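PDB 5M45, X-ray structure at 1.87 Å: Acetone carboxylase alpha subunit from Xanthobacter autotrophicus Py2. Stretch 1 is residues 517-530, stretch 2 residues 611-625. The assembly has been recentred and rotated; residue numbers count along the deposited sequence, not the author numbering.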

# COMPACT_ATOMS: atom_id res chain seq x y z
N GLY A 517 -0.89 -37.99 14.53
CA GLY A 517 -2.25 -37.68 14.12
C GLY A 517 -2.37 -37.56 12.60
O GLY A 517 -1.48 -36.99 11.93
N CYS A 518 -3.45 -38.11 12.04
CA CYS A 518 -3.76 -37.85 10.64
C CYS A 518 -4.28 -36.42 10.46
O CYS A 518 -4.83 -35.80 11.39
CB CYS A 518 -4.79 -38.86 10.09
SG CYS A 518 -4.09 -40.50 9.84
N GLY A 519 -4.11 -35.89 9.25
CA GLY A 519 -4.85 -34.69 8.84
C GLY A 519 -6.27 -35.06 8.37
O GLY A 519 -6.81 -36.09 8.73
N PHE A 520 -6.87 -34.17 7.57
CA PHE A 520 -8.17 -34.42 6.92
C PHE A 520 -8.18 -33.70 5.58
O PHE A 520 -7.23 -33.02 5.24
CB PHE A 520 -9.39 -34.05 7.81
CG PHE A 520 -9.68 -32.57 7.95
CD1 PHE A 520 -8.85 -31.73 8.69
CD2 PHE A 520 -10.84 -32.02 7.37
CE1 PHE A 520 -9.15 -30.36 8.82
CE2 PHE A 520 -11.15 -30.67 7.52
CZ PHE A 520 -10.29 -29.83 8.23
N GLU A 521 -9.23 -33.92 4.80
CA GLU A 521 -9.35 -33.34 3.47
C GLU A 521 -10.79 -32.98 3.18
O GLU A 521 -11.73 -33.60 3.72
CB GLU A 521 -8.81 -34.28 2.38
CG GLU A 521 -9.54 -35.60 2.30
CD GLU A 521 -8.82 -36.67 1.50
OE1 GLU A 521 -8.93 -37.90 1.84
OE2 GLU A 521 -8.14 -36.32 0.50
N SER A 522 -10.96 -31.96 2.34
CA SER A 522 -12.29 -31.58 1.84
C SER A 522 -12.22 -31.38 0.32
O SER A 522 -11.26 -30.79 -0.18
CB SER A 522 -12.81 -30.31 2.54
OG SER A 522 -11.98 -29.15 2.36
N LEU A 523 -13.25 -31.87 -0.41
CA LEU A 523 -13.38 -31.62 -1.83
C LEU A 523 -14.38 -30.49 -2.00
O LEU A 523 -15.53 -30.61 -1.53
CB LEU A 523 -13.89 -32.87 -2.58
CG LEU A 523 -14.06 -32.76 -4.11
CD1 LEU A 523 -12.77 -32.34 -4.76
CD2 LEU A 523 -14.55 -34.04 -4.76
N ARG A 524 -13.96 -29.44 -2.69
CA ARG A 524 -14.82 -28.28 -3.01
C ARG A 524 -15.19 -28.22 -4.50
O ARG A 524 -14.35 -28.52 -5.37
CB ARG A 524 -14.13 -26.97 -2.65
CG ARG A 524 -13.39 -26.96 -1.31
CD ARG A 524 -14.21 -27.41 -0.11
NE ARG A 524 -13.49 -27.01 1.08
CZ ARG A 524 -13.53 -25.81 1.66
NH1 ARG A 524 -14.34 -24.86 1.24
NH2 ARG A 524 -12.73 -25.56 2.70
N MET A 525 -16.42 -27.81 -4.76
CA MET A 525 -16.88 -27.47 -6.11
C MET A 525 -17.19 -25.98 -6.14
O MET A 525 -17.89 -25.47 -5.27
CB MET A 525 -18.13 -28.27 -6.49
CG MET A 525 -18.49 -28.14 -7.98
SD MET A 525 -19.84 -29.21 -8.62
CE MET A 525 -21.23 -28.30 -7.95
N VAL A 526 -16.69 -25.27 -7.15
CA VAL A 526 -16.99 -23.83 -7.32
C VAL A 526 -18.48 -23.65 -7.64
O VAL A 526 -19.05 -24.37 -8.48
CB VAL A 526 -16.07 -23.22 -8.39
CG1 VAL A 526 -16.36 -21.73 -8.58
CG2 VAL A 526 -14.59 -23.38 -8.00
N TRP A 527 -19.14 -22.70 -6.97
CA TRP A 527 -20.58 -22.53 -7.07
C TRP A 527 -21.06 -21.10 -6.71
O TRP A 527 -20.85 -20.63 -5.58
CB TRP A 527 -21.28 -23.56 -6.16
CG TRP A 527 -22.77 -23.45 -6.22
CD1 TRP A 527 -23.62 -22.90 -5.28
CD2 TRP A 527 -23.59 -23.86 -7.30
NE1 TRP A 527 -24.92 -22.95 -5.73
CE2 TRP A 527 -24.93 -23.52 -6.98
CE3 TRP A 527 -23.31 -24.43 -8.55
CZ2 TRP A 527 -26.00 -23.80 -7.83
CZ3 TRP A 527 -24.37 -24.71 -9.41
CH2 TRP A 527 -25.71 -24.36 -9.06
N ASN A 528 -21.78 -20.47 -7.65
CA ASN A 528 -22.26 -19.09 -7.53
C ASN A 528 -21.09 -18.05 -7.43
O ASN A 528 -21.25 -16.98 -6.80
CB ASN A 528 -23.26 -18.98 -6.36
CG ASN A 528 -24.35 -17.94 -6.59
OD1 ASN A 528 -24.38 -17.24 -7.58
ND2 ASN A 528 -25.27 -17.83 -5.63
N ALA A 529 -19.95 -18.38 -8.02
CA ALA A 529 -18.81 -17.45 -8.17
C ALA A 529 -18.78 -16.86 -9.59
O ALA A 529 -19.23 -17.51 -10.55
CB ALA A 529 -17.48 -18.19 -7.91
N LYS A 530 -18.22 -15.65 -9.72
CA LYS A 530 -18.01 -15.02 -11.02
C LYS A 530 -16.62 -14.38 -11.09
O LYS A 530 -16.11 -13.85 -10.09
CB LYS A 530 -19.07 -13.93 -11.29
CG LYS A 530 -20.51 -14.43 -11.17
CD LYS A 530 -21.04 -14.19 -9.74
CE LYS A 530 -22.31 -15.02 -9.50
NZ LYS A 530 -22.83 -14.85 -8.14
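Stretch 2 611-625: MFSDYDLYLNYMRGG

The apolar centre of the contact lies on one face of a two-stranded antiparallel ladder, where L523 and M525 of stretch 1 share a side of the sheet with L617 and L619 of stretch 2. M525 is extended through chi2 (chi1 and chi2 both t), and its CB lies 4.0 Å from L617 CD2, while L523 CD1 comes to 4.2 Å from L617 CB. Farther out along the M525 side chain, SD is 3.8 Å from Y615 CD1; the sulfur lies 5.0 Å from the ring centroid but 63° off the normal, so the approach is oblique. V526 follows, directed toward stretch 2: its CB packs 3.4 Å from S613 O, and its CG2 4.2 Å from F612 CB.

The strands that carry these side chains are residues 520-526 and 617-621. Their axes approach to 4.8 Å, and their N-to-C directions differ by 164°, which is antiparallel with a modest twist; phi/psi values such as -100/125 for L523 and -94/118 for L619 are those of extended chain. The register follows from the alternation of pairs. L523 opposite L619 and M525 opposite L617 are non-hydrogen-bonded pairs, with CA atoms 4.8 and 4.7 Å apart. Between and beside them, S522 pairs with N620 and R524 with Y618 through reciprocal bonds: S522 N to N620 O and N620 N to S522 O are both 2.9 Å, R524 N to Y618 O is 2.9 Å and Y618 N to R524 O is 3.0 Å. The CA atoms of S522 and N620 are 5.2 Å apart and those of R524 and Y618 5.3 Å, the wider spacing expected of hydrogen-bonded pairs. Side chains of these two pairs occupy the other face, where R524 NE donates to S522 OG at 2.9 Å.

Toward the start of stretch 1, M622 N donates to F520 O at 2.9 Å. M622 CE sits 3.8 Å from the centroid of the F520 ring and 15° off its normal, a CH-pi contact over the face. Beyond it the chains run close, and G519 leaves no room for a side chain: its CA is 3.2 Å from M622 O, and an ideal CB would fall 1.8 Å from that same oxygen. G625 N closes this end with a 2.9 Å bond to G517 O.

At the opposite end, a type II turn from S613 to D616, closed by D616 N to S613 O at 3.0 Å, brings stretch 2 into its strand. Y615, at the positive phi of 82°, donates from its N to V526 O at 2.9 Å, and V526 N donates to D616 O at 2.9 Å. W527 directs the edge of its six-membered ring at the face of Y615 in an offset edge-to-face pair, centroids 5.6 Å apart and planes at 82°.

The polar edge belongs to D614. Its carboxylate accepts two backbone hydrogen bonds, N528 N to OD2 at 3.0 Å and A529 N to OD1 at 3.1 Å. Water 1 bridges A529 O (2.8 Å) and D614 OD2 (2.6 Å); water 2 links A529 O (2.7 Å) to D614 N (3.0 Å).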

# COMPACT_ATOMS: atom_id res chain seq x y z
N MET A 611 -7.48 -19.05 -13.11
CA MET A 611 -8.94 -18.95 -13.36
C MET A 611 -9.66 -20.27 -13.01
O MET A 611 -9.20 -21.35 -13.41
CB MET A 611 -9.21 -18.56 -14.82
CG MET A 611 -8.75 -17.14 -15.17
SD MET A 611 -8.88 -16.73 -16.90
CE MET A 611 -7.42 -17.52 -17.51
N PHE A 612 -10.73 -20.18 -12.24
CA PHE A 612 -11.66 -21.29 -12.00
C PHE A 612 -13.10 -20.80 -12.34
O PHE A 612 -13.45 -19.60 -12.17
CB PHE A 612 -11.67 -21.76 -10.52
CG PHE A 612 -10.52 -22.65 -10.10
CD1 PHE A 612 -9.21 -22.16 -10.02
CD2 PHE A 612 -10.76 -23.95 -9.66
CE1 PHE A 612 -8.17 -22.96 -9.61
CE2 PHE A 612 -9.70 -24.77 -9.24
CZ PHE A 612 -8.41 -24.29 -9.22
N SER A 613 -13.94 -21.74 -12.75
CA SER A 613 -15.37 -21.48 -13.01
C SER A 613 -16.25 -22.43 -12.22
O SER A 613 -15.81 -23.49 -11.79
CB SER A 613 -15.72 -21.73 -14.46
OG SER A 613 -14.84 -21.03 -15.30
N ASP A 614 -17.55 -22.08 -12.14
CA ASP A 614 -18.54 -22.96 -11.54
C ASP A 614 -18.44 -24.38 -12.12
O ASP A 614 -18.24 -24.56 -13.34
CB ASP A 614 -19.97 -22.43 -11.71
CG ASP A 614 -20.37 -21.37 -10.67
OD1 ASP A 614 -19.49 -20.79 -9.97
OD2 ASP A 614 -21.61 -21.07 -10.60
N TYR A 615 -18.54 -25.36 -11.21
CA TYR A 615 -18.43 -26.81 -11.44
C TYR A 615 -16.97 -27.36 -11.50
O TYR A 615 -16.78 -28.57 -11.58
CB TYR A 615 -19.28 -27.30 -12.64
CG TYR A 615 -20.77 -27.07 -12.47
CD1 TYR A 615 -21.56 -27.97 -11.80
CD2 TYR A 615 -21.41 -25.97 -13.08
CE1 TYR A 615 -22.93 -27.81 -11.69
CE2 TYR A 615 -22.78 -25.77 -12.98
CZ TYR A 615 -23.54 -26.71 -12.28
OH TYR A 615 -24.91 -26.58 -12.14
N ASP A 616 -15.97 -26.49 -11.42
CA ASP A 616 -14.56 -26.91 -11.23
C ASP A 616 -14.33 -27.42 -9.79
O ASP A 616 -15.11 -27.08 -8.85
CB ASP A 616 -13.58 -25.77 -11.55
CG ASP A 616 -13.49 -25.41 -13.04
OD1 ASP A 616 -14.11 -26.08 -13.91
OD2 ASP A 616 -12.75 -24.43 -13.36
N LEU A 617 -13.28 -28.24 -9.62
CA LEU A 617 -12.97 -28.89 -8.34
C LEU A 617 -11.62 -28.47 -7.78
O LEU A 617 -10.69 -28.23 -8.54
CB LEU A 617 -12.97 -30.41 -8.49
CG LEU A 617 -14.28 -31.09 -8.88
CD1 LEU A 617 -14.04 -32.59 -9.07
CD2 LEU A 617 -15.39 -30.84 -7.88
N TYR A 618 -11.54 -28.41 -6.46
CA TYR A 618 -10.31 -28.07 -5.70
C TYR A 618 -10.25 -28.97 -4.47
O TYR A 618 -11.24 -29.02 -3.70
CB TYR A 618 -10.37 -26.57 -5.30
CG TYR A 618 -9.18 -25.96 -4.55
CD1 TYR A 618 -8.86 -26.33 -3.23
CD2 TYR A 618 -8.41 -24.93 -5.13
CE1 TYR A 618 -7.80 -25.76 -2.54
CE2 TYR A 618 -7.34 -24.36 -4.45
CZ TYR A 618 -7.05 -24.76 -3.15
OH TYR A 618 -6.00 -24.18 -2.44
N LEU A 619 -9.12 -29.69 -4.28
CA LEU A 619 -8.91 -30.52 -3.06
C LEU A 619 -8.13 -29.74 -1.99
O LEU A 619 -7.00 -29.36 -2.24
CB LEU A 619 -8.16 -31.82 -3.40
CG LEU A 619 -7.85 -32.76 -2.22
CD1 LEU A 619 -9.13 -33.34 -1.66
CD2 LEU A 619 -6.91 -33.90 -2.61
N ASN A 620 -8.73 -29.51 -0.83
CA ASN A 620 -8.05 -28.94 0.35
C ASN A 620 -7.54 -30.06 1.27
O ASN A 620 -8.34 -30.81 1.86
CB ASN A 620 -9.00 -28.01 1.15
CG ASN A 620 -8.25 -26.93 1.92
OD1 ASN A 620 -7.19 -26.51 1.52
ND2 ASN A 620 -8.81 -26.48 3.05
N TYR A 621 -6.23 -30.20 1.39
CA TYR A 621 -5.58 -31.30 2.14
C TYR A 621 -4.80 -30.71 3.32
O TYR A 621 -3.83 -29.95 3.13
CB TYR A 621 -4.68 -32.12 1.15
CG TYR A 621 -3.53 -32.99 1.71
CD1 TYR A 621 -3.56 -33.53 3.01
CD2 TYR A 621 -2.43 -33.31 0.90
CE1 TYR A 621 -2.49 -34.31 3.50
CE2 TYR A 621 -1.37 -34.11 1.38
CZ TYR A 621 -1.41 -34.58 2.68
OH TYR A 621 -0.35 -35.33 3.14
N MET A 622 -5.22 -31.08 4.53
CA MET A 622 -4.55 -30.67 5.78
C MET A 622 -3.57 -31.74 6.27
O MET A 622 -3.90 -32.93 6.29
CB MET A 622 -5.58 -30.37 6.89
CG MET A 622 -6.15 -28.96 6.86
SD MET A 622 -6.89 -28.36 5.31
CE MET A 622 -8.27 -29.49 5.15
N ARG A 623 -2.38 -31.31 6.69
CA ARG A 623 -1.30 -32.27 7.00
C ARG A 623 -1.43 -32.99 8.36
O ARG A 623 -2.05 -32.50 9.31
CB ARG A 623 0.07 -31.57 7.00
CG ARG A 623 0.40 -30.64 5.82
CD ARG A 623 0.29 -31.29 4.45
NE ARG A 623 0.79 -30.37 3.41
CZ ARG A 623 0.10 -29.84 2.40
NH1 ARG A 623 -1.19 -30.11 2.18
NH2 ARG A 623 0.72 -29.03 1.55
N GLY A 624 -0.80 -34.16 8.42
CA GLY A 624 -0.64 -34.92 9.64
C GLY A 624 0.60 -34.50 10.43
O GLY A 624 1.38 -33.63 10.01
N GLY A 625 0.73 -35.11 11.60
CA GLY A 625 1.87 -34.93 12.51
C GLY A 625 2.81 -36.16 12.56
O GLY A 625 2.42 -37.23 12.11
O HOH W 1 -21.81 -18.47 -10.97
O HOH W 2 -17.85 -19.10 -12.27